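Local coordinates for elongation factor G (Thermus thermophilus, PDB 2DY1), which binds GTP and magnesium and is probably a translational GTPase of the elongation factor G family, acting in the elongation phase of protein synthesis, at residues G481-R486 and L550-A555; W497-G502 and A535-G540; V503-Y508 and G540-V545. One frame throughout, in Å; residues are numbered along the deposited sequence.

In the fold
All three contacts lie in domain IV, far from the GTP site, with centres 10 to 11 Å apart. Along the chain, strand 477-489 comes first, then the loop that follows strand 494-497, helix 509-520, strand 533-541 and helix 549-566. Strands 477-489 and 533-541 are neighbours in one mixed sheet, which all three contacts reach. Contact 1 closes a long loop within which contacts 2 and 3 are nested; those two interlock, their segments alternating, and share Gly-540. Contact 1 joins sheet to helix, whereas contacts 2 and 3 fasten the loop entering helix 509-520. They belong to an S5-like domain, which in EF-G relatives reaches into the ribosomal decoding region during translocation.

Contact 1: G481-R486 and L550-A555; sequences GDVWLR and LAFQIA
Gly-481 and Phe-552 meet face-on: CA of the glycine sits over the centre of the phenyl ring, 4.0 Å from its centroid and only 10° off the ring normal, a CH-pi contact made by the backbone itself. Val-483, two residues further along the same strand, takes a different part of the ring. With CG1 anti to the backbone N (chi1 176°), the other methyl, CG2, stands beside that N and lies in the ring plane at its edge, 3.6 Å from Phe-552 CD2. The valine and phenylalanine side chains cross obliquely. One ring is therefore touched over a face by Gly-481 and at its edge by Val-483. Between these two positions Asp-482 presents its backbone N, 3.5 Å from Phe-552 CE2.

One turn on, Ala-555 aims its methyl at the strand. Its CB rests 3.6 Å from Gly-481 O and also reaches Val-483 CG2, at 4.0 Å. Small residues permit this closeness: a beta carbon placed on Gly-481 would fall 2.3 Å from Ala-551 O, a clash. The short axes accordingly approach to 6.8 Å, inclined at 37°. No hydrogen bond joins the two segments.

The site lies where helix 549-566 packs on the sheet, beside helix 509-520. Phe-552 also meets the Tyr-508 ring and Ile-512, Val-483 touches Val-537 on the adjoining strand 533-541, and Asp-482, turned away from the helix, bonds through its carboxylate to Ser-541 and Gln-467.

Contact 2: W497-G502 and A535-G540; sequences WRITGG and AIVYNG
Ile-499 packs against Val-537 and the backbone of Asn-539 on strand 533-541, and its carbons meet a succession of neighbours, with Val-537 CG1 shared by CG1 and CD1. CB lies 3.6 Å from Trp-497 CE2, within its own segment. From there CG1, held anti to the carbonyl carbon (chi1 -76°), covers one face of the indole toward its rim, over the six-membered ring, with Trp-497 CZ2 at 3.6 Å. The branch methyl CG2 faces Ile-504 O, 3.6 Å away. A bend at chi2 (-64°) carries CD1 on to the strand, where it presses against the peptide following Tyr-538, 3.4 Å from Asn-539 N. An alanine here would probably leave this face of the Trp-497 six-membered ring without its CG1 cover and open a gap beside Val-537 and the Asn-539 peptide.

Between the two segments the backbones are paired only briefly. Trp-497 and Val-537 form a parallel beta bridge, and Arg-498 N donates to Val-537 O over 2.8 Å. Beyond it, water takes over. One molecule donates to both Arg-498 O, at 2.7 Å, and Tyr-538 O; a second accepts from Thr-500 N, at 3.0 Å, and donates to the same Tyr-538 O. The Arg-498 stem lies on Ile-536 CG2, while its guanidinium folds back, NH1 bonding to Trp-497 O from above the carbonyl plane and NH2 pairing with Glu-496.

The chemistry thus changes along the seam: direct parallel pairing gives way to hydration where strand 494-497 ends, and two waters satisfy Tyr-538 O as the chain diverges toward helix 509-520 in the left-handed beta-alpha-beta crossover characteristic of S5-like folds.

Contact 3: V503-Y508 and G540-V545; sequences VIPSKY and GSYHEV
Pro-505 and Tyr-542 supply the aromatic part of the contact. The proline lays CD over one face of the phenol ring, 3.6 Å from the centroid and 19° off its normal, in a CH-pi interaction. CG follows over the far half of the same ring, 3.6 Å from Tyr-542 CZ, so two successive methylenes of the pyrrolidine cover it. Tyr-542 CG stands between the backbone N and the carbonyl carbon, the crowded position (chi1 83°), from where the ring meets the proline.

C-H...O approaches and a water bond gather on the Val-503 carbonyl. Its oxygen lies in the plane of the Tyr-542 ring at the edge, 3.2 Å from CD1, and receives a CA-H...O contact from Ser-541 CA at 3.4 Å. A water donates to Val-503 O (2.8 Å) and accepts from Tyr-542 N (2.9 Å), linking the two backbones. Further out, Lys-507 NZ and Glu-544 OE1 stand 4.8 Å apart, opposite charges that do not touch.

Side chains resting on the Gly-540 backbone form a third group. Ile-504 sends CD1 to Gly-540 CA, 3.8 Å away, and Val-503 sets CB and CG2 against the Gly-540 carbonyl. The glycine suits this place, since its backbone angles disfavour a beta carbon, which would also collide with Ile-504 CD1.

No direct hydrogen bond spans the two segments. The loop before helix 509-520 is instead joined to residues 540-542 by a covered aromatic face, a shared water and weak C-H contacts, which suggests that the contact relies on fit of shape rather than on direct polar pairing.

Contact 1: G481-R486 and L550-A555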
loop_
_atom_site.group_PDB
_atom_site.type_symbol
_atom_site.label_atom_id
_atom_site.label_comp_id
_atom_site.label_asym_id
_atom_site.label_seq_id
_atom_site.Cartn_x
_atom_site.Cartn_y
_atom_site.Cartn_z
ATOM N N GLY A 481 -39.493 -2.802 -37.874
ATOM C CA GLY A 481 -38.114 -3.263 -37.921
ATOM C C GLY A 481 -38.147 -4.736 -38.267
ATOM O O GLY A 481 -38.938 -5.491 -37.703
ATOM N N ASP A 482 -37.286 -5.167 -39.193
ATOM C CA ASP A 482 -37.272 -6.569 -39.606
ATOM C C ASP A 482 -35.814 -6.935 -39.824
ATOM O O ASP A 482 -35.158 -6.415 -40.736
ATOM C CB ASP A 482 -38.073 -6.707 -40.903
ATOM C CG ASP A 482 -38.052 -8.103 -41.463
ATOM O OD1 ASP A 482 -38.539 -8.270 -42.601
ATOM O OD2 ASP A 482 -37.570 -9.039 -40.791
ATOM N N VAL A 483 -35.317 -7.820 -38.971
ATOM C CA VAL A 483 -33.920 -8.229 -39.008
ATOM C C VAL A 483 -33.727 -9.733 -39.014
ATOM O O VAL A 483 -34.334 -10.449 -38.213
ATOM C CB VAL A 483 -33.180 -7.653 -37.743
ATOM C CG1 VAL A 483 -31.737 -8.142 -37.689
ATOM C CG2 VAL A 483 -33.235 -6.137 -37.756
ATOM N N TRP A 484 -32.900 -10.230 -39.932
ATOM C CA TRP A 484 -32.574 -11.636 -39.930
ATOM C C TRP A 484 -31.137 -11.694 -39.405
ATOM O O TRP A 484 -30.215 -11.086 -39.974
ATOM C CB TRP A 484 -32.679 -12.250 -41.322
ATOM C CG TRP A 484 -34.103 -12.486 -41.705
ATOM C CD1 TRP A 484 -34.952 -11.592 -42.289
ATOM C CD2 TRP A 484 -34.859 -13.693 -41.502
ATOM N NE1 TRP A 484 -36.196 -12.173 -42.466
ATOM C CE2 TRP A 484 -36.166 -13.456 -41.991
ATOM C CE3 TRP A 484 -34.556 -14.949 -40.957
ATOM C CZ2 TRP A 484 -37.174 -14.435 -41.950
ATOM C CZ3 TRP A 484 -35.560 -15.924 -40.919
ATOM C CH2 TRP A 484 -36.850 -15.657 -41.412
ATOM N N LEU A 485 -30.969 -12.453 -38.330
ATOM C CA LEU A 485 -29.699 -12.584 -37.623
ATOM C C LEU A 485 -29.168 -14.012 -37.525
ATOM O O LEU A 485 -29.904 -14.934 -37.193
ATOM C CB LEU A 485 -29.886 -12.066 -36.192
ATOM C CG LEU A 485 -28.709 -12.272 -35.229
ATOM C CD1 LEU A 485 -27.600 -11.290 -35.594
ATOM C CD2 LEU A 485 -29.168 -12.016 -33.784
ATOM N N ARG A 486 -27.880 -14.180 -37.806
ATOM C CA ARG A 486 -27.228 -15.479 -37.671
ATOM C C ARG A 486 -26.165 -15.284 -36.579
ATOM O O ARG A 486 -25.407 -14.318 -36.616
ATOM C CB ARG A 486 -26.555 -15.876 -38.997
ATOM C CG ARG A 486 -25.822 -17.207 -38.993
ATOM C CD ARG A 486 -25.152 -17.405 -40.356
ATOM N NE ARG A 486 -24.396 -18.650 -40.488
ATOM C CZ ARG A 486 -24.938 -19.842 -40.723
ATOM N NH1 ARG A 486 -26.251 -19.981 -40.852
ATOM N NH2 ARG A 486 -24.157 -20.908 -40.846
ATOM N N LEU A 550 -35.331 2.895 -33.152
ATOM C CA LEU A 550 -35.949 2.140 -32.065
ATOM C C LEU A 550 -36.541 0.832 -32.567
ATOM O O LEU A 550 -36.355 -0.216 -31.942
ATOM C CB LEU A 550 -37.049 2.976 -31.378
ATOM C CG LEU A 550 -37.934 2.213 -30.380
ATOM C CD1 LEU A 550 -37.107 1.783 -29.174
ATOM C CD2 LEU A 550 -39.106 3.102 -29.938
ATOM N N ALA A 551 -37.269 0.891 -33.684
ATOM C CA ALA A 551 -37.883 -0.304 -34.254
ATOM C C ALA A 551 -36.799 -1.314 -34.610
ATOM O O ALA A 551 -36.976 -2.521 -34.394
ATOM C CB ALA A 551 -38.675 0.060 -35.496
ATOM N N PHE A 552 -35.688 -0.825 -35.138
ATOM C CA PHE A 552 -34.606 -1.740 -35.495
ATOM C C PHE A 552 -33.816 -2.231 -34.277
ATOM O O PHE A 552 -33.338 -3.358 -34.284
ATOM C CB PHE A 552 -33.680 -1.120 -36.557
ATOM C CG PHE A 552 -34.113 -1.421 -37.972
ATOM C CD1 PHE A 552 -34.721 -0.445 -38.760
ATOM C CD2 PHE A 552 -34.007 -2.721 -38.473
ATOM C CE1 PHE A 552 -35.223 -0.764 -40.028
ATOM C CE2 PHE A 552 -34.506 -3.052 -39.733
ATOM C CZ PHE A 552 -35.116 -2.066 -40.515
ATOM N N GLN A 553 -33.700 -1.416 -33.225
ATOM C CA GLN A 553 -32.992 -1.854 -32.018
ATOM C C GLN A 553 -33.800 -2.981 -31.405
ATOM O O GLN A 553 -33.249 -3.991 -30.973
ATOM C CB GLN A 553 -32.876 -0.722 -30.986
ATOM C CG GLN A 553 -32.092 0.493 -31.438
ATOM C CD GLN A 553 -31.925 1.531 -30.326
ATOM O OE1 GLN A 553 -31.780 2.724 -30.596
ATOM N NE2 GLN A 553 -31.928 1.074 -29.074
ATOM N N ILE A 554 -35.123 -2.804 -31.356
ATOM C CA ILE A 554 -35.983 -3.833 -30.792
ATOM C C ILE A 554 -35.975 -5.099 -31.643
ATOM O O ILE A 554 -35.860 -6.206 -31.121
ATOM C CB ILE A 554 -37.454 -3.339 -30.654
ATOM C CG1 ILE A 554 -37.512 -2.108 -29.746
ATOM C CG2 ILE A 554 -38.322 -4.464 -30.110
ATOM C CD1 ILE A 554 -38.902 -1.505 -29.632
ATOM N N ALA A 555 -36.131 -4.942 -32.957
ATOM C CA ALA A 555 -36.136 -6.100 -33.840
ATOM C C ALA A 555 -34.826 -6.877 -33.680
ATOM O O ALA A 555 -34.824 -8.107 -33.632
ATOM C CB ALA A 555 -36.324 -5.650 -35.287
#

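Contact 2: W497-G502 and A535-G540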
loop_
_atom_site.group_PDB
_atom_site.type_symbol
_atom_site.label_atom_id
_atom_site.label_comp_id
_atom_site.label_asym_id
_atom_site.label_seq_id
_atom_site.Cartn_x
_atom_site.Cartn_y
_atom_site.Cartn_z
ATOM N N TRP A 497 -22.081 -6.887 -41.226
ATOM C CA TRP A 497 -23.208 -6.401 -42.007
ATOM C C TRP A 497 -23.129 -7.145 -43.337
ATOM O O TRP A 497 -22.183 -6.956 -44.113
ATOM C CB TRP A 497 -23.063 -4.916 -42.264
ATOM C CG TRP A 497 -24.206 -4.270 -42.948
ATOM C CD1 TRP A 497 -24.197 -3.695 -44.185
ATOM C CD2 TRP A 497 -25.485 -3.981 -42.378
ATOM N NE1 TRP A 497 -25.385 -3.051 -44.419
ATOM C CE2 TRP A 497 -26.196 -3.210 -43.324
ATOM C CE3 TRP A 497 -26.098 -4.294 -41.154
ATOM C CZ2 TRP A 497 -27.491 -2.737 -43.083
ATOM C CZ3 TRP A 497 -27.384 -3.826 -40.912
ATOM C CH2 TRP A 497 -28.066 -3.053 -41.872
ATOM N N ARG A 498 -24.104 -8.005 -43.603
ATOM C CA ARG A 498 -24.123 -8.752 -44.855
ATOM C C ARG A 498 -25.428 -8.510 -45.596
ATOM O O ARG A 498 -25.902 -9.352 -46.344
ATOM C CB ARG A 498 -23.927 -10.253 -44.588
ATOM C CG ARG A 498 -22.531 -10.600 -44.065
ATOM C CD ARG A 498 -21.469 -10.385 -45.150
ATOM N NE ARG A 498 -20.131 -10.722 -44.677
ATOM C CZ ARG A 498 -19.330 -9.899 -44.002
ATOM N NH1 ARG A 498 -19.714 -8.654 -43.701
ATOM N NH2 ARG A 498 -18.129 -10.322 -43.630
ATOM N N ILE A 499 -26.006 -7.330 -45.381
ATOM C CA ILE A 499 -27.242 -6.963 -46.050
ATOM C C ILE A 499 -26.947 -6.721 -47.520
ATOM O O ILE A 499 -25.945 -6.083 -47.852
ATOM C CB ILE A 499 -27.841 -5.679 -45.400
ATOM C CG1 ILE A 499 -28.488 -6.041 -44.057
ATOM C CG2 ILE A 499 -28.878 -5.023 -46.325
ATOM C CD1 ILE A 499 -29.682 -6.972 -44.168
ATOM N N THR A 500 -27.802 -7.256 -48.389
ATOM C CA THR A 500 -27.641 -7.085 -49.823
ATOM C C THR A 500 -28.885 -6.442 -50.438
ATOM O O THR A 500 -29.963 -6.432 -49.831
ATOM C CB THR A 500 -27.396 -8.441 -50.525
ATOM O OG1 THR A 500 -28.573 -9.253 -50.415
ATOM C CG2 THR A 500 -26.209 -9.167 -49.888
ATOM N N GLY A 501 -28.719 -5.880 -51.629
ATOM C CA GLY A 501 -29.840 -5.282 -52.334
ATOM C C GLY A 501 -30.440 -4.070 -51.658
ATOM O O GLY A 501 -31.518 -3.614 -52.041
ATOM N N GLY A 502 -29.750 -3.554 -50.643
ATOM C CA GLY A 502 -30.250 -2.395 -49.920
ATOM C C GLY A 502 -31.571 -2.652 -49.208
ATOM O O GLY A 502 -32.338 -1.698 -48.960
ATOM N N ALA A 535 -22.079 -11.960 -34.775
ATOM C CA ALA A 535 -23.451 -11.647 -35.142
ATOM C C ALA A 535 -23.434 -11.175 -36.594
ATOM O O ALA A 535 -22.769 -10.194 -36.934
ATOM C CB ALA A 535 -24.006 -10.544 -34.231
ATOM N N ILE A 536 -24.176 -11.880 -37.438
ATOM C CA ILE A 536 -24.265 -11.570 -38.857
ATOM C C ILE A 536 -25.698 -11.160 -39.213
ATOM O O ILE A 536 -26.637 -11.943 -39.026
ATOM C CB ILE A 536 -23.875 -12.814 -39.694
ATOM C CG1 ILE A 536 -22.459 -13.275 -39.316
ATOM C CG2 ILE A 536 -23.938 -12.478 -41.177
ATOM C CD1 ILE A 536 -22.039 -14.584 -39.984
ATOM N N VAL A 537 -25.867 -9.930 -39.705
ATOM C CA VAL A 537 -27.190 -9.459 -40.123
ATOM C C VAL A 537 -27.173 -9.664 -41.629
ATOM O O VAL A 537 -26.415 -9.004 -42.353
ATOM C CB VAL A 537 -27.400 -7.990 -39.732
ATOM C CG1 VAL A 537 -28.716 -7.448 -40.358
ATOM C CG2 VAL A 537 -27.462 -7.899 -38.209
ATOM N N TYR A 538 -28.011 -10.590 -42.092
ATOM C CA TYR A 538 -27.983 -10.988 -43.492
ATOM C C TYR A 538 -29.206 -10.763 -44.350
ATOM O O TYR A 538 -29.165 -11.005 -45.552
ATOM C CB TYR A 538 -27.596 -12.461 -43.567
ATOM C CG TYR A 538 -28.611 -13.418 -42.969
ATOM C CD1 TYR A 538 -28.614 -13.722 -41.599
ATOM C CD2 TYR A 538 -29.568 -14.028 -43.780
ATOM C CE1 TYR A 538 -29.550 -14.614 -41.074
ATOM C CE2 TYR A 538 -30.500 -14.912 -43.265
ATOM C CZ TYR A 538 -30.488 -15.202 -41.912
ATOM O OH TYR A 538 -31.416 -16.082 -41.411
ATOM N N ASN A 539 -30.305 -10.330 -43.743
ATOM C CA ASN A 539 -31.510 -10.072 -44.516
ATOM C C ASN A 539 -32.413 -9.235 -43.608
ATOM O O ASN A 539 -32.106 -9.026 -42.426
ATOM C CB ASN A 539 -32.182 -11.406 -44.906
ATOM C CG ASN A 539 -33.264 -11.248 -45.976
ATOM O OD1 ASN A 539 -34.070 -12.165 -46.200
ATOM N ND2 ASN A 539 -33.274 -10.109 -46.647
ATOM N N GLY A 540 -33.507 -8.739 -44.164
ATOM C CA GLY A 540 -34.421 -7.927 -43.379
ATOM C C GLY A 540 -35.206 -7.055 -44.334
ATOM O O GLY A 540 -35.185 -7.261 -45.554
HETATM O O HOH W 1 -26.641 -11.898 -46.738
HETATM O O HOH W 2 -29.867 -9.153 -47.421
#

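Contact 3: V503-Y508 and G540-V545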
loop_
_atom_site.group_PDB
_atom_site.type_symbol
_atom_site.label_atom_id
_atom_site.label_comp_id
_atom_site.label_asym_id
_atom_site.label_seq_id
_atom_site.Cartn_x
_atom_site.Cartn_y
_atom_site.Cartn_z
ATOM N N VAL A 503 -31.846 -3.908 -48.856
ATOM C CA VAL A 503 -33.116 -4.234 -48.196
ATOM C C VAL A 503 -33.244 -3.552 -46.839
ATOM O O VAL A 503 -34.356 -3.380 -46.342
ATOM C CB VAL A 503 -33.364 -5.763 -48.093
ATOM C CG1 VAL A 503 -33.526 -6.344 -49.523
ATOM C CG2 VAL A 503 -32.220 -6.463 -47.373
ATOM N N ILE A 504 -32.113 -3.219 -46.222
ATOM C CA ILE A 504 -32.113 -2.410 -44.989
ATOM C C ILE A 504 -31.061 -1.347 -45.294
ATOM O O ILE A 504 -29.922 -1.667 -45.665
ATOM C CB ILE A 504 -31.656 -3.138 -43.678
ATOM C CG1 ILE A 504 -32.647 -4.226 -43.262
ATOM C CG2 ILE A 504 -31.582 -2.081 -42.530
ATOM C CD1 ILE A 504 -32.161 -5.104 -42.093
ATOM N N PRO A 505 -31.417 -0.063 -45.153
ATOM C CA PRO A 505 -30.442 0.992 -45.435
ATOM C C PRO A 505 -29.293 0.958 -44.440
ATOM O O PRO A 505 -29.479 0.585 -43.274
ATOM C CB PRO A 505 -31.268 2.275 -45.312
ATOM C CG PRO A 505 -32.663 1.827 -45.572
ATOM C CD PRO A 505 -32.740 0.511 -44.861
ATOM N N SER A 506 -28.115 1.359 -44.900
ATOM C CA SER A 506 -26.924 1.359 -44.059
ATOM C C SER A 506 -27.077 2.244 -42.831
ATOM O O SER A 506 -26.409 2.031 -41.824
ATOM C CB SER A 506 -25.702 1.815 -44.868
ATOM O OG SER A 506 -25.884 3.132 -45.355
ATOM N N LYS A 507 -27.961 3.231 -42.903
ATOM C CA LYS A 507 -28.160 4.127 -41.768
ATOM C C LYS A 507 -28.718 3.421 -40.538
ATOM O O LYS A 507 -28.714 3.990 -39.450
ATOM C CB LYS A 507 -29.094 5.277 -42.143
ATOM C CG LYS A 507 -30.527 4.855 -42.346
ATOM C CD LYS A 507 -31.403 6.036 -42.711
ATOM C CE LYS A 507 -32.842 5.585 -42.902
ATOM N NZ LYS A 507 -33.729 6.702 -43.341
ATOM N N TYR A 508 -29.220 2.201 -40.695
ATOM C CA TYR A 508 -29.746 1.483 -39.538
ATOM C C TYR A 508 -28.748 0.483 -38.965
ATOM O O TYR A 508 -29.049 -0.197 -37.986
ATOM C CB TYR A 508 -31.046 0.752 -39.878
ATOM C CG TYR A 508 -32.222 1.676 -40.075
ATOM C CD1 TYR A 508 -32.528 2.655 -39.127
ATOM C CD2 TYR A 508 -33.034 1.568 -41.197
ATOM C CE1 TYR A 508 -33.624 3.506 -39.296
ATOM C CE2 TYR A 508 -34.128 2.413 -41.382
ATOM C CZ TYR A 508 -34.419 3.379 -40.427
ATOM O OH TYR A 508 -35.505 4.208 -40.600
ATOM N N GLY A 540 -33.507 -8.739 -44.164
ATOM C CA GLY A 540 -34.421 -7.927 -43.379
ATOM C C GLY A 540 -35.206 -7.055 -44.334
ATOM O O GLY A 540 -35.185 -7.261 -45.554
ATOM N N SER A 541 -35.914 -6.075 -43.798
ATOM C CA SER A 541 -36.671 -5.186 -44.657
ATOM C C SER A 541 -37.025 -3.957 -43.849
ATOM O O SER A 541 -36.892 -3.956 -42.618
ATOM C CB SER A 541 -37.941 -5.881 -45.180
ATOM O OG SER A 541 -38.875 -6.200 -44.148
ATOM N N TYR A 542 -37.454 -2.909 -44.539
ATOM C CA TYR A 542 -37.831 -1.675 -43.867
ATOM C C TYR A 542 -38.915 -0.962 -44.654
ATOM O O TYR A 542 -39.185 -1.296 -45.807
ATOM C CB TYR A 542 -36.626 -0.744 -43.725
ATOM C CG TYR A 542 -36.322 0.082 -44.951
ATOM C CD1 TYR A 542 -35.748 -0.494 -46.085
ATOM C CD2 TYR A 542 -36.641 1.436 -44.993
ATOM C CE1 TYR A 542 -35.503 0.257 -47.232
ATOM C CE2 TYR A 542 -36.406 2.192 -46.126
ATOM C CZ TYR A 542 -35.839 1.594 -47.244
ATOM O OH TYR A 542 -35.646 2.333 -48.377
ATOM N N HIS A 543 -39.548 0.012 -44.014
ATOM C CA HIS A 543 -40.568 0.809 -44.680
ATOM C C HIS A 543 -40.172 2.246 -44.422
ATOM O O HIS A 543 -39.943 2.649 -43.276
ATOM C CB HIS A 543 -41.969 0.519 -44.120
ATOM C CG HIS A 543 -42.595 -0.720 -44.681
ATOM N ND1 HIS A 543 -42.881 -0.862 -46.024
ATOM C CD2 HIS A 543 -42.990 -1.872 -44.088
ATOM C CE1 HIS A 543 -43.426 -2.046 -46.233
ATOM N NE2 HIS A 543 -43.504 -2.679 -45.075
ATOM N N GLU A 544 -40.052 2.994 -45.508
ATOM C CA GLU A 544 -39.674 4.392 -45.479
ATOM C C GLU A 544 -40.409 5.185 -44.405
ATOM O O GLU A 544 -39.822 6.030 -43.728
ATOM C CB GLU A 544 -39.945 5.002 -46.858
ATOM C CG GLU A 544 -39.809 6.502 -46.923
ATOM C CD GLU A 544 -38.596 6.986 -46.172
ATOM O OE1 GLU A 544 -37.638 6.197 -46.042
ATOM O OE2 GLU A 544 -38.593 8.150 -45.716
ATOM N N VAL A 545 -41.693 4.896 -44.249
ATOM C CA VAL A 545 -42.521 5.592 -43.277
ATOM C C VAL A 545 -42.327 5.191 -41.807
ATOM O O VAL A 545 -41.826 5.975 -41.001
ATOM C CB VAL A 545 -44.020 5.434 -43.656
ATOM C CG1 VAL A 545 -44.368 3.955 -43.811
ATOM C CG2 VAL A 545 -44.906 6.100 -42.612
HETATM O O HOH W 3 -36.932 -3.291 -47.408
#